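Local coordinates for protein STM4351 (PDB 2Y7I) that binds arginine with high specificity in the periplasm, as a solute-binding protein of family 3, probably for delivery to a membrane transporter, at residues 7-13 against 66-71; 96-101 against 172-177. One frame throughout, in Å; residues are numbered along the deposited sequence.

Contact 1: 7-13 against 66-71. With ZN (zinc ion), chain E; ARG (arginine), chain C.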
loop_
_atom_site.group_PDB
_atom_site.type_symbol
_atom_site.label_atom_id
_atom_site.label_comp_id
_atom_site.label_asym_id
_atom_site.label_seq_id
_atom_site.Cartn_x
_atom_site.Cartn_y
_atom_site.Cartn_z
ATOM N N THR A 7 23.940 -3.296 -6.253
ATOM C CA THR A 7 23.728 -2.790 -4.909
ATOM C C THR A 7 23.305 -1.330 -4.968
ATOM O O THR A 7 24.035 -0.477 -5.480
ATOM C CB THR A 7 24.987 -2.973 -4.012
ATOM O OG1 THR A 7 25.304 -4.365 -3.925
ATOM C CG2 THR A 7 24.739 -2.441 -2.601
ATOM N N LEU A 8 22.109 -1.067 -4.448
ATOM C CA LEU A 8 21.545 0.263 -4.400
ATOM C C LEU A 8 21.945 0.925 -3.079
ATOM O O LEU A 8 21.638 0.412 -1.991
ATOM C CB LEU A 8 20.024 0.166 -4.535
ATOM C CG LEU A 8 19.183 1.374 -4.938
ATOM C CD1 LEU A 8 19.695 1.995 -6.239
ATOM C CD2 LEU A 8 17.723 0.938 -5.099
ATOM N N HIS A 9 22.653 2.050 -3.184
ATOM C CA HIS A 9 23.192 2.745 -2.014
ATOM C C HIS A 9 22.223 3.843 -1.574
ATOM O O HIS A 9 21.993 4.795 -2.315
ATOM C CB HIS A 9 24.584 3.321 -2.322
ATOM C CG HIS A 9 25.576 2.297 -2.790
ATOM N ND1 HIS A 9 25.802 2.028 -4.124
ATOM C CD2 HIS A 9 26.400 1.473 -2.099
ATOM C CE1 HIS A 9 26.723 1.084 -4.233
ATOM N NE2 HIS A 9 27.099 0.728 -3.019
ATOM N N PHE A 10 21.651 3.682 -0.382
ATOM C CA PHE A 10 20.720 4.646 0.196
ATOM C C PHE A 10 21.418 5.477 1.249
ATOM O O PHE A 10 22.218 4.957 2.025
ATOM C CB PHE A 10 19.562 3.935 0.892
ATOM C CG PHE A 10 18.491 3.446 -0.034
ATOM C CD1 PHE A 10 18.600 2.195 -0.638
ATOM C CD2 PHE A 10 17.351 4.217 -0.273
ATOM C CE1 PHE A 10 17.580 1.722 -1.490
ATOM C CE2 PHE A 10 16.329 3.753 -1.129
ATOM C CZ PHE A 10 16.450 2.508 -1.735
ATOM N N GLY A 11 21.107 6.768 1.272
ATOM C CA GLY A 11 21.503 7.643 2.366
ATOM C C GLY A 11 20.286 7.852 3.242
ATOM O O GLY A 11 19.163 7.961 2.736
ATOM N N THR A 12 20.509 7.892 4.553
ATOM C CA THR A 12 19.458 8.161 5.529
ATOM C C THR A 12 20.046 8.835 6.778
ATOM O O THR A 12 21.271 8.959 6.924
ATOM C CB THR A 12 18.679 6.870 5.934
ATOM O OG1 THR A 12 17.442 7.236 6.555
ATOM C CG2 THR A 12 19.486 6.008 6.895
ATOM N N SER A 13 19.162 9.273 7.666
ATOM C CA SER A 13 19.548 9.815 8.961
ATOM C C SER A 13 18.808 9.042 10.035
ATOM O O SER A 13 17.623 9.293 10.288
ATOM C CB SER A 13 19.193 11.295 9.067
ATOM O OG SER A 13 19.698 11.816 10.283
ATOM N N PHE A 66 25.432 8.716 -3.002
ATOM C CA PHE A 66 24.578 7.536 -3.046
ATOM C C PHE A 66 23.536 7.645 -4.157
ATOM O O PHE A 66 23.402 8.689 -4.790
ATOM C CB PHE A 66 23.942 7.201 -1.678
ATOM C CG PHE A 66 23.846 8.363 -0.717
ATOM C CD1 PHE A 66 22.905 9.373 -0.905
ATOM C CD2 PHE A 66 24.670 8.416 0.403
ATOM C CE1 PHE A 66 22.803 10.433 -0.002
ATOM C CE2 PHE A 66 24.578 9.474 1.314
ATOM C CZ PHE A 66 23.646 10.481 1.109
ATOM N N ASP A 67 22.820 6.554 -4.397
ATOM C CA ASP A 67 21.856 6.479 -5.487
ATOM C C ASP A 67 20.505 7.068 -5.117
ATOM O O ASP A 67 19.806 7.603 -5.971
ATOM C CB ASP A 67 21.663 5.024 -5.901
ATOM C CG ASP A 67 22.948 4.377 -6.311
ATOM O OD1 ASP A 67 23.588 4.893 -7.254
ATOM O OD2 ASP A 67 23.337 3.377 -5.668
ATOM N N ALA A 68 20.142 6.956 -3.844
ATOM C CA ALA A 68 18.807 7.323 -3.400
ATOM C C ALA A 68 18.816 7.710 -1.928
ATOM O O ALA A 68 19.751 7.388 -1.197
ATOM C CB ALA A 68 17.823 6.174 -3.652
ATOM N N VAL A 69 17.782 8.432 -1.517
ATOM C CA VAL A 69 17.623 8.846 -0.130
ATOM C C VAL A 69 16.249 8.398 0.326
ATOM O O VAL A 69 15.248 8.613 -0.376
ATOM C CB VAL A 69 17.778 10.390 0.025
ATOM C CG1 VAL A 69 17.183 10.892 1.329
ATOM C CG2 VAL A 69 19.250 10.787 -0.057
ATOM N N ILE A 70 16.208 7.749 1.488
ATOM C CA ILE A 70 14.951 7.488 2.178
ATOM C C ILE A 70 15.145 7.874 3.648
ATOM O O ILE A 70 16.091 7.403 4.303
ATOM C CB ILE A 70 14.458 6.021 1.960
ATOM C CG1 ILE A 70 12.979 5.871 2.349
ATOM C CG2 ILE A 70 15.365 4.985 2.682
ATOM C CD1 ILE A 70 12.383 4.467 2.053
ATOM N N ALA A 71 14.299 8.774 4.153
ATOM C CA ALA A 71 14.516 9.330 5.500
ATOM C C ALA A 71 13.313 10.055 6.095
ATOM O O ALA A 71 13.451 11.155 6.640
ATOM C CB ALA A 71 15.748 10.264 5.498
HETATM ZN ZN ZN E . 25.364 3.071 -5.860
HETATM N N ARG C . 9.308 14.674 7.921
HETATM C CA ARG C . 10.215 15.815 8.259
HETATM C C ARG C . 10.774 16.425 6.978
HETATM O O ARG C . 11.569 17.360 7.036
HETATM C CB ARG C . 11.368 15.357 9.177
HETATM C CG ARG C . 12.180 14.172 8.625
HETATM C CD ARG C . 13.397 13.842 9.486
HETATM N NE ARG C . 13.930 12.528 9.117
HETATM C CZ ARG C . 15.006 11.958 9.657
HETATM N NH1 ARG C . 15.710 12.573 10.609
HETATM N NH2 ARG C . 15.380 10.767 9.239
HETATM O OXT ARG C . 10.456 15.974 5.861
HETATM O O HOH W 1 26.323 4.901 -5.245
#
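H9 and D67 share a zinc ion at one end of this parallel strand pair. An m chi1 in each brings H9 ND1 and D67 OD2 together on the metal, both at 2.1 Å, and a water adds a third ligand at 2.2 Å. D67 OD2 also accepts a hydrogen bond from H9 N (2.9 Å). D67 N (2.8 Å) and A68 N (3.2 Å) both donate to H9 O. G11 N to A68 O (2.9 Å) and I70 N to G11 O (3.2 Å) continue the ladder. Strand 7-12 is the middle strand of a parallel sheet in one lobe of the periplasmic binding protein fold, between 46-51 and 68-69. F66 has an off-rotamer chi1 of 23°, and its ring lies over G11. G11 CA sits 3.6 Å from the ring centroid, a CH-pi contact that a CB on G11 would block. The F10 ring, with chi1 m, meets A68 CB (3.8 Å from CE2) and I70 CG2 (3.6 Å from CD2). With chi1 t, T12 OG1 reaches I70 O and donates to it (2.6 Å). S13 O accepts from NH2 of the bound arginine (2.9 Å), and A71 O from its NE (2.9 Å).

Contact 2: 96-101 against 172-177; sequences VVVTRK and PDYAIM
V98, I176 and Y174 form the apolar centre of an antiparallel strand pair at one edge of a mixed five-stranded sheet. Strand 174-176 is one of the two outermost strands of that sheet within the chain. The sheet belongs to the second lobe of the periplasmic binding protein fold. The strand axes run at 152°, 4.6 Å apart at closest approach. The backbone is extended, with A175 at phi/psi -157/153. V98 and I176 (CA-CA 4.6 Å) are a non-hydrogen-bonded pair on one face. T99 and A175, the hydrogen-bonded pair, point to the other. R100 and Y174 are again non-hydrogen-bonded, and their side chains diverge. V98 is in p, with CG2 3.8 Å from Y174 CB. I176, m at chi1, brings CG2 to 3.7 Å from V96 CB. Helix 161-168 covers V98, Y174 and I176. M177, t, t and p at chi1 to chi3, places CE 3.9 Å from V97 CG2. Four backbone hydrogen bonds hold the ladder: M177 N to V97 O (2.8 Å), T99 N to A175 O (3.2 Å), A175 N to T99 O (3.0 Å) and K101 N to D173 O (2.8 Å). T99, in p, donates from OG1 to R100 O (2.8 Å). Water 3 donates to T99 OG1 (2.7 Å) and A175 O (2.8 Å).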
loop_
_atom_site.group_PDB
_atom_site.type_symbol
_atom_site.label_atom_id
_atom_site.label_comp_id
_atom_site.label_asym_id
_atom_site.label_seq_id
_atom_site.Cartn_x
_atom_site.Cartn_y
_atom_site.Cartn_z
ATOM N N VAL A 96 3.959 17.857 15.738
ATOM C CA VAL A 96 3.593 18.098 17.124
ATOM C C VAL A 96 4.784 18.596 17.927
ATOM O O VAL A 96 5.950 18.357 17.561
ATOM C CB VAL A 96 2.978 16.826 17.801
ATOM C CG1 VAL A 96 1.651 16.409 17.129
ATOM C CG2 VAL A 96 3.957 15.664 17.826
ATOM N N VAL A 97 4.487 19.286 19.025
ATOM C CA VAL A 97 5.499 19.647 20.005
ATOM C C VAL A 97 5.355 18.684 21.167
ATOM O O VAL A 97 4.240 18.332 21.553
ATOM C CB VAL A 97 5.331 21.086 20.543
ATOM C CG1 VAL A 97 6.506 21.458 21.460
ATOM C CG2 VAL A 97 5.229 22.074 19.384
ATOM N N VAL A 98 6.483 18.223 21.694
ATOM C CA VAL A 98 6.478 17.523 22.970
ATOM C C VAL A 98 7.070 18.454 24.031
ATOM O O VAL A 98 8.079 19.102 23.786
ATOM C CB VAL A 98 7.198 16.157 22.901
ATOM C CG1 VAL A 98 8.659 16.287 22.343
ATOM C CG2 VAL A 98 7.132 15.437 24.253
ATOM N N THR A 99 6.387 18.565 25.175
ATOM C CA THR A 99 6.841 19.401 26.293
ATOM C C THR A 99 6.690 18.589 27.565
ATOM O O THR A 99 6.170 17.482 27.522
ATOM C CB THR A 99 6.025 20.713 26.425
ATOM O OG1 THR A 99 4.733 20.440 26.995
ATOM C CG2 THR A 99 5.869 21.424 25.048
ATOM N N ARG A 100 7.128 19.131 28.697
ATOM C CA ARG A 100 6.756 18.545 29.979
ATOM C C ARG A 100 5.222 18.501 30.043
ATOM O O ARG A 100 4.567 19.439 29.608
ATOM C CB ARG A 100 7.329 19.370 31.130
ATOM C CG ARG A 100 8.796 19.069 31.437
ATOM C CD ARG A 100 9.437 20.111 32.360
ATOM N NE ARG A 100 8.453 20.901 33.110
ATOM C CZ ARG A 100 8.042 22.128 32.772
ATOM N NH1 ARG A 100 8.523 22.736 31.682
ATOM N NH2 ARG A 100 7.138 22.748 33.526
ATOM N N LYS A 101 4.666 17.409 30.565
ATOM C CA LYS A 101 3.223 17.158 30.514
ATOM C C LYS A 101 2.445 18.276 31.215
ATOM O O LYS A 101 2.724 18.604 32.348
ATOM C CB LYS A 101 2.911 15.791 31.141
ATOM C CG LYS A 101 1.450 15.408 31.205
ATOM C CD LYS A 101 1.290 14.008 31.806
ATOM C CE LYS A 101 1.759 13.972 33.264
ATOM N NZ LYS A 101 1.941 12.576 33.782
ATOM N N PRO A 172 7.224 9.290 30.190
ATOM C CA PRO A 172 5.849 9.656 30.554
ATOM C C PRO A 172 5.710 10.995 31.299
ATOM O O PRO A 172 4.589 11.446 31.521
ATOM C CB PRO A 172 5.389 8.478 31.422
ATOM C CG PRO A 172 6.647 7.964 32.051
ATOM C CD PRO A 172 7.710 8.140 30.981
ATOM N N ASP A 173 6.822 11.639 31.656
ATOM C CA ASP A 173 6.747 12.986 32.240
ATOM C C ASP A 173 6.418 14.047 31.185
ATOM O O ASP A 173 6.138 15.199 31.517
ATOM C CB ASP A 173 8.046 13.356 32.957
ATOM C CG ASP A 173 8.227 12.610 34.258
ATOM O OD1 ASP A 173 7.305 11.865 34.669
ATOM O OD2 ASP A 173 9.302 12.782 34.880
ATOM N N TYR A 174 6.467 13.643 29.921
ATOM C CA TYR A 174 6.284 14.534 28.786
ATOM C C TYR A 174 4.986 14.176 28.069
ATOM O O TYR A 174 4.413 13.124 28.342
ATOM C CB TYR A 174 7.514 14.441 27.865
ATOM C CG TYR A 174 8.755 14.879 28.619
ATOM C CD1 TYR A 174 9.433 13.992 29.459
ATOM C CD2 TYR A 174 9.201 16.196 28.551
ATOM C CE1 TYR A 174 10.554 14.402 30.183
ATOM C CE2 TYR A 174 10.313 16.615 29.268
ATOM C CZ TYR A 174 10.978 15.719 30.084
ATOM O OH TYR A 174 12.075 16.143 30.799
ATOM N N ALA A 175 4.513 15.051 27.179
ATOM C CA ALA A 175 3.272 14.797 26.435
ATOM C C ALA A 175 3.248 15.599 25.155
ATOM O O ALA A 175 3.868 16.662 25.064
ATOM C CB ALA A 175 2.030 15.128 27.278
ATOM N N ILE A 176 2.523 15.077 24.167
ATOM C CA ILE A 176 2.249 15.806 22.948
ATOM C C ILE A 176 1.367 17.006 23.314
ATOM O O ILE A 176 0.337 16.860 23.992
ATOM C CB ILE A 176 1.549 14.917 21.881
ATOM C CG1 ILE A 176 2.529 13.890 21.291
ATOM C CG2 ILE A 176 0.960 15.791 20.747
ATOM C CD1 ILE A 176 1.848 12.796 20.415
ATOM N N MET A 177 1.786 18.181 22.860
ATOM C CA MET A 177 1.079 19.423 23.114
ATOM C C MET A 177 -0.238 19.451 22.351
ATOM O O MET A 177 -0.340 18.895 21.253
ATOM C CB MET A 177 1.976 20.605 22.749
ATOM C CG MET A 177 1.520 21.940 23.311
ATOM S SD MET A 177 2.618 23.309 22.853
ATOM C CE MET A 177 2.117 23.528 21.141
HETATM O O HOH W 2 1.666 19.650 19.195
HETATM O O HOH W 3 2.707 19.103 25.835
#

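Contacts 1 and 2 sit in different lobes of the protein, on opposite sides of the chain's centre. Their own centres are 32 Å apart, and their nearest atoms about 15 Å. They follow one another along the chain. The bound arginine relates them. Contact 1 reaches it directly through the ends of 7-13 and 66-71. Contact 2 lies farther off: the side chain of V96 is about 11 Å from the ligand. The second lobe still takes part in binding, through E118, T122 and D160. D160 ends strand 156-160, the sheet neighbour of strand 95-100. The arginine lies between the two lobes, the usual binding site in this family.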